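Local coordinates for protein dihydrofolate reductase (Moritella profunda, PDB 2ZZA) that binds folate and NADP+ and, as a dihydrofolate reductase, probably catalyses the NADPH-dependent reduction of 7,8-dihydrofolate to 5,6,7,8-tetrahydrofolate, at residues Ile2-Ala7 against Arg111-His116; Arg34-Lys39 against Met94-Ala99; Asn12-Leu17 against Leu119-Asp124. All coordinates share one frame; numbering follows the deposited sequence.

Contact 1: residues Ile2-Ala7 against Arg111-His116. With FOL (folic acid), chain D.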
loop_
_atom_site.group_PDB
_atom_site.type_symbol
_atom_site.label_atom_id
_atom_site.label_comp_id
_atom_site.label_asym_id
_atom_site.label_seq_id
_atom_site.Cartn_x
_atom_site.Cartn_y
_atom_site.Cartn_z
ATOM N N ILE A 2 -15.374 0.854 -0.856
ATOM C CA ILE A 2 -14.512 1.870 -0.266
ATOM C C ILE A 2 -13.112 1.732 -0.854
ATOM O O ILE A 2 -12.557 0.633 -0.913
ATOM C CB ILE A 2 -14.437 1.703 1.264
ATOM C CG1 ILE A 2 -15.794 2.047 1.879
ATOM C CG2 ILE A 2 -13.331 2.583 1.843
ATOM C CD1 ILE A 2 -15.918 1.676 3.336
ATOM N N VAL A 3 -12.545 2.845 -1.304
ATOM C CA VAL A 3 -11.208 2.815 -1.876
ATOM C C VAL A 3 -10.199 3.277 -0.833
ATOM O O VAL A 3 -10.140 4.456 -0.486
ATOM C CB VAL A 3 -11.113 3.712 -3.130
ATOM C CG1 VAL A 3 -9.677 3.764 -3.628
ATOM C CG2 VAL A 3 -12.030 3.165 -4.221
ATOM N N SER A 4 -9.416 2.329 -0.333
ATOM C CA SER A 4 -8.412 2.615 0.682
ATOM C C SER A 4 -7.028 2.373 0.127
ATOM O O SER A 4 -6.849 1.550 -0.766
ATOM C CB SER A 4 -8.614 1.713 1.901
ATOM O OG SER A 4 -9.934 1.808 2.396
ATOM N N MET A 5 -6.049 3.101 0.654
ATOM C CA MET A 5 -4.672 2.928 0.229
ATOM C C MET A 5 -3.858 2.734 1.492
ATOM O O MET A 5 -4.049 3.449 2.479
ATOM C CB MET A 5 -4.165 4.153 -0.546
ATOM C CG MET A 5 -5.078 4.593 -1.684
ATOM S SD MET A 5 -4.237 5.467 -3.019
ATOM C CE MET A 5 -3.498 6.856 -2.153
ATOM N N ILE A 6 -2.959 1.757 1.464
ATOM C CA ILE A 6 -2.117 1.466 2.610
ATOM C C ILE A 6 -0.644 1.536 2.224
ATOM O O ILE A 6 -0.231 0.996 1.195
ATOM C CB ILE A 6 -2.467 0.075 3.213
ATOM C CG1 ILE A 6 -1.501 -0.266 4.353
ATOM C CG2 ILE A 6 -2.466 -0.995 2.120
ATOM C CD1 ILE A 6 -2.011 -1.393 5.273
ATOM N N ALA A 7 0.140 2.228 3.046
ATOM C CA ALA A 7 1.564 2.385 2.792
ATOM C C ALA A 7 2.329 2.709 4.064
ATOM O O ALA A 7 1.745 3.152 5.046
ATOM C CB ALA A 7 1.787 3.495 1.776
ATOM N N ARG A 111 -9.878 6.283 2.319
ATOM C CA ARG A 111 -9.087 6.105 3.526
ATOM C C ARG A 111 -7.632 5.870 3.195
ATOM O O ARG A 111 -7.303 5.354 2.136
ATOM C CB ARG A 111 -9.554 4.883 4.311
ATOM C CG ARG A 111 -10.943 4.929 4.852
ATOM C CD ARG A 111 -11.292 3.539 5.331
ATOM N NE ARG A 111 -12.620 3.458 5.917
ATOM C CZ ARG A 111 -13.282 2.316 6.090
ATOM N NH1 ARG A 111 -12.738 1.162 5.715
ATOM N NH2 ARG A 111 -14.490 2.327 6.642
ATOM N N LEU A 112 -6.767 6.237 4.130
ATOM C CA LEU A 112 -5.347 6.020 3.977
ATOM C C LEU A 112 -4.897 5.293 5.232
ATOM O O LEU A 112 -5.121 5.772 6.341
ATOM C CB LEU A 112 -4.593 7.346 3.846
ATOM C CG LEU A 112 -4.828 8.170 2.577
ATOM C CD1 LEU A 112 -3.868 9.365 2.549
ATOM C CD2 LEU A 112 -4.611 7.301 1.354
ATOM N N TYR A 113 -4.316 4.111 5.067
ATOM C CA TYR A 113 -3.806 3.365 6.209
ATOM C C TYR A 113 -2.323 3.686 6.165
ATOM O O TYR A 113 -1.569 3.040 5.437
ATOM C CB TYR A 113 -3.990 1.857 6.028
ATOM C CG TYR A 113 -5.405 1.343 6.142
ATOM C CD1 TYR A 113 -6.377 1.679 5.201
ATOM C CD2 TYR A 113 -5.756 0.459 7.164
ATOM C CE1 TYR A 113 -7.665 1.134 5.270
ATOM C CE2 TYR A 113 -7.034 -0.084 7.245
ATOM C CZ TYR A 113 -7.982 0.253 6.295
ATOM O OH TYR A 113 -9.235 -0.312 6.369
ATOM N N LEU A 114 -1.895 4.680 6.936
ATOM C CA LEU A 114 -0.494 5.074 6.905
ATOM C C LEU A 114 0.340 4.735 8.122
ATOM O O LEU A 114 -0.090 4.919 9.258
ATOM C CB LEU A 114 -0.384 6.581 6.674
ATOM C CG LEU A 114 -1.088 7.192 5.466
ATOM C CD1 LEU A 114 -0.871 8.705 5.496
ATOM C CD2 LEU A 114 -0.541 6.589 4.172
ATOM N N THR A 115 1.547 4.244 7.869
ATOM C CA THR A 115 2.488 3.946 8.933
ATOM C C THR A 115 3.655 4.898 8.702
ATOM O O THR A 115 4.308 4.852 7.656
ATOM C CB THR A 115 3.018 2.515 8.865
ATOM O OG1 THR A 115 1.961 1.593 9.159
ATOM C CG2 THR A 115 4.145 2.333 9.878
ATOM N N HIS A 116 3.898 5.791 9.654
ATOM C CA HIS A 116 5.000 6.727 9.508
ATOM C C HIS A 116 6.202 6.186 10.257
ATOM O O HIS A 116 6.139 5.947 11.461
ATOM C CB HIS A 116 4.620 8.105 10.047
ATOM C CG HIS A 116 3.506 8.759 9.292
ATOM N ND1 HIS A 116 2.193 8.714 9.713
ATOM C CD2 HIS A 116 3.503 9.451 8.130
ATOM C CE1 HIS A 116 1.432 9.352 8.842
ATOM N NE2 HIS A 116 2.202 9.807 7.871
HETATM N N1 FOL D . 2.208 -0.938 3.678
HETATM C C2 FOL D . 2.717 -0.972 4.917
HETATM N NA2 FOL D . 2.024 -0.457 5.930
HETATM N N3 FOL D . 3.956 -1.580 5.152
HETATM C C4 FOL D . 4.648 -2.158 4.081
HETATM O O4 FOL D . 5.728 -2.718 4.259
HETATM C C4A FOL D . 4.082 -2.110 2.813
HETATM N N5 FOL D . 4.679 -2.723 1.781
HETATM C C6 FOL D . 4.078 -2.745 0.584
HETATM C C7 FOL D . 2.846 -2.119 0.420
HETATM N N8 FOL D . 2.264 -1.507 1.435
HETATM C C8A FOL D . 2.850 -1.488 2.639
HETATM C C9 FOL D . 4.711 -3.474 -0.603
HETATM N N10 FOL D . 5.780 -4.399 -0.191
HETATM C C11 FOL D . 5.098 -7.907 1.867
HETATM C C12 FOL D . 6.388 -7.549 1.487
HETATM C C13 FOL D . 6.606 -6.364 0.794
HETATM C C14 FOL D . 5.542 -5.529 0.470
HETATM C C15 FOL D . 4.253 -5.886 0.855
HETATM C C16 FOL D . 4.033 -7.069 1.553
HETATM C C FOL D . 4.858 -9.220 2.617
HETATM O O FOL D . 5.649 -10.158 2.524
HETATM N N FOL D . 3.746 -9.261 3.346
HETATM C CA FOL D . 3.343 -10.447 4.118
HETATM C CB FOL D . 3.779 -10.320 5.580
HETATM C CG FOL D . 5.296 -10.432 5.748
HETATM C CD FOL D . 5.795 -11.843 5.428
HETATM O OE1 FOL D . 4.930 -12.732 5.272
HETATM O OE2 FOL D . 7.033 -12.006 5.364
HETATM C CT FOL D . 1.819 -10.561 4.063
HETATM O O1 FOL D . 1.185 -9.502 3.863
HETATM O O2 FOL D . 1.325 -11.698 4.227
#

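Contact 2: residues Arg34-Lys39 against Met94-Ala99. With NAP (NADP nicotinamide-adenine-dinucleotide phosphate), chain C.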
loop_
_atom_site.group_PDB
_atom_site.type_symbol
_atom_site.label_atom_id
_atom_site.label_comp_id
_atom_site.label_asym_id
_atom_site.label_seq_id
_atom_site.Cartn_x
_atom_site.Cartn_y
_atom_site.Cartn_z
ATOM N N ARG A 34 -2.354 -7.593 8.636
ATOM C CA ARG A 34 -3.545 -7.439 9.464
ATOM C C ARG A 34 -4.582 -6.542 8.789
ATOM O O ARG A 34 -5.779 -6.833 8.805
ATOM C CB ARG A 34 -3.154 -6.847 10.827
ATOM C CG ARG A 34 -4.334 -6.453 11.708
ATOM C CD ARG A 34 -3.896 -5.798 13.027
ATOM N NE ARG A 34 -5.051 -5.296 13.771
ATOM C CZ ARG A 34 -5.015 -4.785 15.000
ATOM N NH1 ARG A 34 -6.137 -4.359 15.571
ATOM N NH2 ARG A 34 -3.866 -4.703 15.660
ATOM N N ALA A 35 -4.112 -5.461 8.179
ATOM C CA ALA A 35 -5.006 -4.510 7.526
ATOM C C ALA A 35 -5.533 -4.933 6.159
ATOM O O ALA A 35 -6.494 -4.343 5.659
ATOM C CB ALA A 35 -4.308 -3.157 7.407
ATOM N N THR A 36 -4.927 -5.954 5.555
ATOM C CA THR A 36 -5.344 -6.384 4.225
ATOM C C THR A 36 -5.920 -7.792 4.116
ATOM O O THR A 36 -6.615 -8.107 3.143
ATOM C CB THR A 36 -4.164 -6.294 3.237
ATOM O OG1 THR A 36 -3.084 -7.107 3.716
ATOM C CG2 THR A 36 -3.689 -4.846 3.092
ATOM N N LEU A 37 -5.624 -8.640 5.099
ATOM C CA LEU A 37 -6.102 -10.016 5.079
ATOM C C LEU A 37 -7.577 -10.080 4.733
ATOM O O LEU A 37 -8.376 -9.315 5.264
ATOM C CB LEU A 37 -5.862 -10.681 6.439
ATOM C CG LEU A 37 -6.168 -12.179 6.560
ATOM C CD1 LEU A 37 -5.297 -12.960 5.595
ATOM C CD2 LEU A 37 -5.914 -12.640 7.984
ATOM N N GLY A 38 -7.926 -10.984 3.821
ATOM C CA GLY A 38 -9.314 -11.155 3.428
ATOM C C GLY A 38 -9.883 -10.099 2.503
ATOM O O GLY A 38 -11.053 -10.168 2.114
ATOM N N LYS A 39 -9.062 -9.122 2.134
ATOM C CA LYS A 39 -9.510 -8.054 1.251
ATOM C C LYS A 39 -8.785 -8.124 -0.083
ATOM O O LYS A 39 -7.697 -8.690 -0.185
ATOM C CB LYS A 39 -9.216 -6.685 1.868
ATOM C CG LYS A 39 -9.762 -6.459 3.268
ATOM C CD LYS A 39 -9.357 -5.071 3.746
ATOM C CE LYS A 39 -9.784 -4.801 5.181
ATOM N NZ LYS A 39 -9.134 -3.547 5.685
ATOM N N MET A 94 -8.190 -2.564 -1.145
ATOM C CA MET A 94 -6.936 -2.001 -0.646
ATOM C C MET A 94 -5.880 -1.771 -1.722
ATOM O O MET A 94 -5.356 -2.731 -2.292
ATOM C CB MET A 94 -6.320 -2.912 0.431
ATOM C CG MET A 94 -7.201 -3.195 1.642
ATOM S SD MET A 94 -7.490 -1.767 2.705
ATOM C CE MET A 94 -6.005 -1.746 3.659
ATOM N N ILE A 95 -5.567 -0.506 -1.990
ATOM C CA ILE A 95 -4.523 -0.154 -2.961
ATOM C C ILE A 95 -3.229 -0.263 -2.150
ATOM O O ILE A 95 -3.003 0.540 -1.244
ATOM C CB ILE A 95 -4.668 1.306 -3.457
ATOM C CG1 ILE A 95 -5.979 1.475 -4.231
ATOM C CG2 ILE A 95 -3.472 1.675 -4.333
ATOM C CD1 ILE A 95 -6.077 0.611 -5.438
ATOM N N ILE A 96 -2.410 -1.189 -2.475
ATOM C CA ILE A 96 -1.169 -1.429 -1.835
ATOM C C ILE A 96 0.107 -0.890 -2.496
ATOM O O ILE A 96 1.132 -1.188 -2.146
ATOM C CB ILE A 96 -0.972 -2.795 -1.477
ATOM C CG1 ILE A 96 -0.682 -3.587 -2.696
ATOM C CG2 ILE A 96 -1.982 -3.364 -0.586
ATOM C CD1 ILE A 96 -0.174 -4.628 -2.552
ATOM N N GLY A 97 -0.116 -0.040 -3.444
ATOM C CA GLY A 97 0.841 0.678 -4.228
ATOM C C GLY A 97 1.463 0.021 -5.497
ATOM O O GLY A 97 1.169 -0.889 -5.855
ATOM N N GLY A 98 2.314 0.651 -6.171
ATOM C CA GLY A 98 3.366 1.459 -5.686
ATOM C C GLY A 98 3.195 2.930 -5.900
ATOM O O GLY A 98 2.178 3.318 -5.883
ATOM N N ALA A 99 4.248 3.670 -6.186
ATOM C CA ALA A 99 4.034 5.110 -6.071
ATOM C C ALA A 99 3.060 5.497 -7.168
ATOM O O ALA A 99 2.155 6.317 -7.003
ATOM C CB ALA A 99 5.347 5.846 -6.281
HETATM P PA NAP C . 4.353 0.442 -9.273
HETATM O O1A NAP C . 3.449 1.589 -9.034
HETATM O O2A NAP C . 4.180 -0.724 -8.176
HETATM O O5B NAP C . 4.072 -0.263 -10.690
HETATM C C5B NAP C . 4.157 0.508 -11.890
HETATM C C4B NAP C . 3.645 -0.301 -13.082
HETATM O O4B NAP C . 2.272 -0.689 -12.908
HETATM C C3B NAP C . 3.650 0.527 -14.366
HETATM O O3B NAP C . 4.976 0.543 -14.900
HETATM C C2B NAP C . 2.767 -0.394 -15.204
HETATM O O2B NAP C . 3.466 -1.608 -15.486
HETATM C C1B NAP C . 1.648 -0.696 -14.204
HETATM N N9A NAP C . 0.624 0.372 -14.228
HETATM C C8A NAP C . 0.677 1.540 -13.589
HETATM N N7A NAP C . -0.446 2.218 -13.810
HETATM C C5A NAP C . -1.223 1.479 -14.596
HETATM C C6A NAP C . -2.491 1.643 -15.139
HETATM N N6A NAP C . -3.194 2.745 -14.895
HETATM N N1A NAP C . -3.001 0.665 -15.902
HETATM C C2A NAP C . -2.319 -0.440 -16.140
HETATM N N3A NAP C . -1.110 -0.630 -15.639
HETATM C C4A NAP C . -0.539 0.303 -14.867
HETATM O O3 NAP C . 5.923 0.812 -9.295
HETATM P PN NAP C . 6.601 1.991 -8.428
HETATM O O1N NAP C . 7.948 1.875 -9.027
HETATM O O2N NAP C . 5.636 3.076 -8.722
HETATM O O5D NAP C . 6.329 1.213 -7.045
HETATM C C5D NAP C . 7.244 0.217 -6.578
HETATM C C4D NAP C . 8.241 0.795 -5.572
HETATM O O4D NAP C . 7.464 1.249 -4.446
HETATM C C3D NAP C . 9.152 -0.311 -5.035
HETATM O O3D NAP C . 10.347 0.228 -4.465
HETATM C C2D NAP C . 8.278 -0.902 -3.934
HETATM O O2D NAP C . 9.082 -1.577 -2.961
HETATM C C1D NAP C . 7.755 0.399 -3.323
HETATM N N1N NAP C . 6.568 0.202 -2.462
HETATM C C2N NAP C . 6.591 0.628 -1.127
HETATM C C3N NAP C . 5.442 0.527 -0.352
HETATM C C7N NAP C . 5.448 1.017 1.099
HETATM O O7N NAP C . 4.396 1.165 1.718
HETATM N N7N NAP C . 6.649 1.281 1.605
HETATM C C4N NAP C . 4.278 0.003 -0.901
HETATM C C5N NAP C . 4.250 -0.432 -2.222
HETATM C C6N NAP C . 5.394 -0.335 -3.005
HETATM P P2B NAP C . 3.447 -2.206 -16.978
HETATM O O1X NAP C . 3.551 -3.683 -16.988
HETATM O O2X NAP C . 2.095 -1.676 -17.672
HETATM O O3X NAP C . 4.675 -1.487 -17.731
#

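Contact 3: residues Asn12-Leu17 against Leu119-Asp124. With NAP (NADP nicotinamide-adenine-dinucleotide phosphate), chain C.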
loop_
_atom_site.group_PDB
_atom_site.type_symbol
_atom_site.label_atom_id
_atom_site.label_comp_id
_atom_site.label_asym_id
_atom_site.label_seq_id
_atom_site.Cartn_x
_atom_site.Cartn_y
_atom_site.Cartn_z
ATOM N N ASN A 12 9.987 12.385 4.490
ATOM C CA ASN A 12 9.973 12.867 3.112
ATOM C C ASN A 12 9.122 11.965 2.219
ATOM O O ASN A 12 9.258 11.977 1.001
ATOM C CB ASN A 12 11.399 12.947 2.557
ATOM C CG ASN A 12 12.306 13.826 3.402
ATOM O OD1 ASN A 12 12.013 15.003 3.632
ATOM N ND2 ASN A 12 13.415 13.259 3.869
ATOM N N ARG A 13 8.251 11.184 2.844
ATOM C CA ARG A 13 7.344 10.279 2.138
ATOM C C ARG A 13 8.013 9.166 1.331
ATOM O O ARG A 13 7.394 8.608 0.428
ATOM C CB ARG A 13 6.412 11.067 1.212
ATOM C CG ARG A 13 5.660 12.209 1.897
ATOM C CD ARG A 13 4.449 12.637 1.081
ATOM N NE ARG A 13 4.788 13.012 -0.291
ATOM C CZ ARG A 13 5.292 14.188 -0.658
ATOM N NH1 ARG A 13 5.565 14.419 -1.935
ATOM N NH2 ARG A 13 5.516 15.138 0.241
ATOM N N VAL A 14 9.261 8.839 1.653
ATOM C CA VAL A 14 9.968 7.767 0.951
ATOM C C VAL A 14 9.265 6.424 1.206
ATOM O O VAL A 14 8.816 6.162 2.323
ATOM C CB VAL A 14 11.442 7.638 1.445
ATOM C CG1 VAL A 14 12.057 6.344 0.916
ATOM C CG2 VAL A 14 12.275 8.841 0.980
ATOM N N ILE A 15 9.165 5.579 0.181
ATOM C CA ILE A 15 8.542 4.261 0.348
ATOM C C ILE A 15 9.371 3.154 -0.301
ATOM O O ILE A 15 9.127 1.969 -0.064
ATOM C CB ILE A 15 7.114 4.194 -0.263
ATOM C CG1 ILE A 15 7.166 4.542 -1.754
ATOM C CG2 ILE A 15 6.170 5.107 0.511
ATOM C CD1 ILE A 15 5.795 4.584 -2.435
ATOM N N GLY A 16 10.347 3.527 -1.122
ATOM C CA GLY A 16 11.148 2.500 -1.768
ATOM C C GLY A 16 12.424 2.947 -2.450
ATOM O O GLY A 16 12.632 4.129 -2.702
ATOM N N LEU A 17 13.286 1.978 -2.739
ATOM C CA LEU A 17 14.557 2.221 -3.410
ATOM C C LEU A 17 14.957 0.918 -4.082
ATOM O O LEU A 17 14.996 -0.135 -3.437
ATOM C CB LEU A 17 15.646 2.632 -2.410
ATOM C CG LEU A 17 17.027 2.911 -3.025
ATOM C CD1 LEU A 17 16.966 4.168 -3.878
ATOM C CD2 LEU A 17 18.066 3.084 -1.933
ATOM N N LEU A 119 12.438 7.700 10.232
ATOM C CA LEU A 119 13.686 7.393 9.561
ATOM C C LEU A 119 13.881 8.245 8.309
ATOM O O LEU A 119 12.939 8.476 7.554
ATOM C CB LEU A 119 13.684 5.913 9.172
ATOM C CG LEU A 119 14.763 5.398 8.221
ATOM C CD1 LEU A 119 16.084 5.248 8.970
ATOM C CD2 LEU A 119 14.323 4.064 7.640
ATOM N N THR A 120 15.105 8.719 8.101
ATOM C CA THR A 120 15.424 9.509 6.920
ATOM C C THR A 120 16.363 8.645 6.108
ATOM O O THR A 120 17.476 8.356 6.540
ATOM C CB THR A 120 16.126 10.831 7.283
ATOM O OG1 THR A 120 15.199 11.681 7.964
ATOM C CG2 THR A 120 16.618 11.542 6.030
ATOM N N THR A 121 15.905 8.217 4.940
ATOM C CA THR A 121 16.697 7.352 4.085
ATOM C C THR A 121 16.538 7.699 2.598
ATOM O O THR A 121 15.584 8.370 2.193
ATOM C CB THR A 121 16.308 5.865 4.333
ATOM O OG1 THR A 121 17.208 5.004 3.627
ATOM C CG2 THR A 121 14.883 5.597 3.872
ATOM N N GLU A 122 17.490 7.245 1.793
ATOM C CA GLU A 122 17.473 7.495 0.358
ATOM C C GLU A 122 16.326 6.737 -0.309
ATOM O O GLU A 122 16.000 5.618 0.086
ATOM C CB GLU A 122 18.811 7.059 -0.251
ATOM C CG GLU A 122 18.831 7.001 -1.767
ATOM C CD GLU A 122 20.158 6.513 -2.316
ATOM O OE1 GLU A 122 20.902 5.836 -1.569
ATOM O OE2 GLU A 122 20.452 6.790 -3.500
ATOM N N GLY A 123 15.718 7.345 -1.323
ATOM C CA GLY A 123 14.626 6.681 -2.015
ATOM C C GLY A 123 14.543 7.017 -3.491
ATOM O O GLY A 123 15.184 7.961 -3.953
ATOM N N ASP A 124 13.769 6.234 -4.236
ATOM C CA ASP A 124 13.575 6.490 -5.656
ATOM C C ASP A 124 12.088 6.392 -5.986
ATOM O O ASP A 124 11.691 6.393 -7.148
ATOM C CB ASP A 124 14.401 5.532 -6.536
ATOM C CG ASP A 124 14.002 4.070 -6.388
ATOM O OD1 ASP A 124 12.926 3.767 -5.825
ATOM O OD2 ASP A 124 14.780 3.210 -6.863
HETATM P PA NAP C . 4.353 0.442 -9.273
HETATM O O1A NAP C . 3.449 1.589 -9.034
HETATM O O2A NAP C . 4.180 -0.724 -8.176
HETATM O O5B NAP C . 4.072 -0.263 -10.690
HETATM C C5B NAP C . 4.157 0.508 -11.890
HETATM C C4B NAP C . 3.645 -0.301 -13.082
HETATM O O4B NAP C . 2.272 -0.689 -12.908
HETATM C C3B NAP C . 3.650 0.527 -14.366
HETATM O O3B NAP C . 4.976 0.543 -14.900
HETATM C C2B NAP C . 2.767 -0.394 -15.204
HETATM O O2B NAP C . 3.466 -1.608 -15.486
HETATM C C1B NAP C . 1.648 -0.696 -14.204
HETATM N N9A NAP C . 0.624 0.372 -14.228
HETATM C C8A NAP C . 0.677 1.540 -13.589
HETATM N N7A NAP C . -0.446 2.218 -13.810
HETATM C C5A NAP C . -1.223 1.479 -14.596
HETATM C C6A NAP C . -2.491 1.643 -15.139
HETATM N N6A NAP C . -3.194 2.745 -14.895
HETATM N N1A NAP C . -3.001 0.665 -15.902
HETATM C C2A NAP C . -2.319 -0.440 -16.140
HETATM N N3A NAP C . -1.110 -0.630 -15.639
HETATM C C4A NAP C . -0.539 0.303 -14.867
HETATM O O3 NAP C . 5.923 0.812 -9.295
HETATM P PN NAP C . 6.601 1.991 -8.428
HETATM O O1N NAP C . 7.948 1.875 -9.027
HETATM O O2N NAP C . 5.636 3.076 -8.722
HETATM O O5D NAP C . 6.329 1.213 -7.045
HETATM C C5D NAP C . 7.244 0.217 -6.578
HETATM C C4D NAP C . 8.241 0.795 -5.572
HETATM O O4D NAP C . 7.464 1.249 -4.446
HETATM C C3D NAP C . 9.152 -0.311 -5.035
HETATM O O3D NAP C . 10.347 0.228 -4.465
HETATM C C2D NAP C . 8.278 -0.902 -3.934
HETATM O O2D NAP C . 9.082 -1.577 -2.961
HETATM C C1D NAP C . 7.755 0.399 -3.323
HETATM N N1N NAP C . 6.568 0.202 -2.462
HETATM C C2N NAP C . 6.591 0.628 -1.127
HETATM C C3N NAP C . 5.442 0.527 -0.352
HETATM C C7N NAP C . 5.448 1.017 1.099
HETATM O O7N NAP C . 4.396 1.165 1.718
HETATM N N7N NAP C . 6.649 1.281 1.605
HETATM C C4N NAP C . 4.278 0.003 -0.901
HETATM C C5N NAP C . 4.250 -0.432 -2.222
HETATM C C6N NAP C . 5.394 -0.335 -3.005
HETATM P P2B NAP C . 3.447 -2.206 -16.978
HETATM O O1X NAP C . 3.551 -3.683 -16.988
HETATM O O2X NAP C . 2.095 -1.676 -17.672
HETATM O O3X NAP C . 4.675 -1.487 -17.731
HETATM O O HOH W 1 14.473 11.374 2.245
#

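Contact 1: residues Ile2-Ala7 against Arg111-His116
Ser-4, Met-5, Ile-6 and Ala-7 lie beside Arg-111, Leu-112, Tyr-113 and Leu-114 as neighbouring parallel strands, their short segments running within 10° of each other. The backbone bonds weave from one strand to the other and back. Met-5 N gives to Arg-111 O, Tyr-113 N to Met-5 O at 2.7 Å, Ala-7 N to Tyr-113 O and Thr-115 N to Ala-7 O; the series starts weakly, with Arg-111 N 3.4 Å from Val-3 O. CA-H groups add to the carbonyl contacts, as where Leu-112 CA sits 3.2 Å from Met-5 O.

Apolar packing differs on the two faces. On one, Leu-112 CD2 touches both CB and CE of Met-5, each at 3.7 Å; the bend at chi3 (-58°) swings the Met-5 methyl back to the leucine, and the two side chains run alongside each other. On the other, CB and CG1 of Ile-6 lie against Tyr-113 CB, while Ser-4 CB meets the edge of the tyrosine ring 3.5 Å from CE1.

The charged end is different again. Arg-111 stretches out past Ser-4, and Ile-2 CD1 sits over one face of its guanidinium, toward the rim and 3.7 Å from NH2. Glu-92 gathers the polar ends: its OE2 forms a salt bridge with Arg-111 NH1 and hydrogen bonds with Ser-4 OG and Tyr-113 OH.

At the C-terminal ends folate comes close, Ala-7 CA lying 3.5 Å from its N1, and Thr-115 OG1 bonds to Glu-28, which also binds folate. These two strands of the dihydrofolate reductase sheet are flanked by strand 92-95 beside 2-7 and antiparallel strand 153-160 beside 111-116, with helix 26-36 laid over Ile-6 and Tyr-113.

Contact 2: residues Arg34-Lys39 against Met94-Ala99
Met-94 packs under Ala-35, Thr-36 and Lys-39 where helix 26-36 turns into the next strand. In this dihydrofolate reductase sheet the helix belongs to a beta-alpha-beta crossover from strand 2-9 to strand 40-44, and strand 92-95, carrying Met-94, lies between those two. The methionine is bent twice, at chi2 (-68°) and chi3 (-81°), which curls its methyl up to the helix end: CE stands 3.3 Å from Ala-35 O and 3.9 Å from Thr-36 CG2. The threonine offers that methyl because its OG1 turns back to the helix backbone, bonding to Phe-32 O. Lys-39, by contrast, is extended beyond CG and lies across the methionine, its CD 3.5 Å from Met-94 CG. A type II turn from Thr-36 to Lys-39, closed by Lys-39 N to Thr-36 O, brings the lysine back over the helix end.

Further along, Gly-97 and Gly-98 are joined by the cis peptide familiar in this family, and Gly-98 sits at the N-cap position of helix 99-105 beside the NADP+ pyrophosphate, to which its N makes a weak bond. Lys-39 NZ, salt-bridged to Glu-92, also gives a hydrogen bond to Ala-35 O at 2.8 Å, the nitrogen tilted 25° from the carbonyl plane.

Contact 3: residues Asn12-Leu17 against Leu119-Asp124
Leu-17, Gly-16 and Val-14 meet Thr-121 to Asp-124 in a partly buried contact between short strand 14-16, with the residues flanking it, and the loop that leads into its antiparallel partner 125-126. One direct hydrogen bond joins them: Asp-124 N gives to Gly-16 O at 2.8 Å, nearly straight (168° at the hydrogen) and in the carbonyl plane. With CG set between its own backbone N and carbonyl carbon (chi1 63°), the Asp-124 carboxylate doubles back over Leu-17, OD1 coming to 3.3 Å from Leu-17 CA; OD2 bonds to Asp-18 N.

By its place in the chain, this is the meeting of the active-site loop that follows the first strand with the FG loop, and the Gly-16 to Asp-124 bond is consistent with the closed conformation known from the Escherichia coli enzyme. The same loop faces the cofactor: Ile-15 O accepts from the nicotinamide amide N7N at 3.1 Å.

Apolar side chains lie against backbone and polar atoms around the bond. Leu-17 lies across the Glu-122 side chain, CD1 and CD2 both 4.0 Å from Glu-122 CG, while Val-14 CG1 rests on Gly-123 CA and its CG2 on Thr-121 O. At the outer end a water bridges Asn-12 ND2, 2.7 Å away, to Thr-121 O.

Contacts 1 and 2 are buried and share the main sheet: strands 2-9 and 92-95 are neighbours, probable backbone bonds join Ser-4 O to Ile-95 N and Ile-6 N to Ile-95 O, and Ile-6 CD1 touches Ala-35 CB. Contact 3 is partly buried, its centre about 15 Å from the centre of the chain against about 7 and 5 Å for the centres of contacts 1 and 2. The chemistry follows the place. Contact 1 is held by repeated strand bonds, contact 2 by side-chain packing around a methionine, contact 3 by one backbone bond, a bridging water and mixed polar packing. The cofactor connects contacts 2 and 3, which also meet directly where Ala-99 CB lies 4.1 Å from Ile-15 CD1.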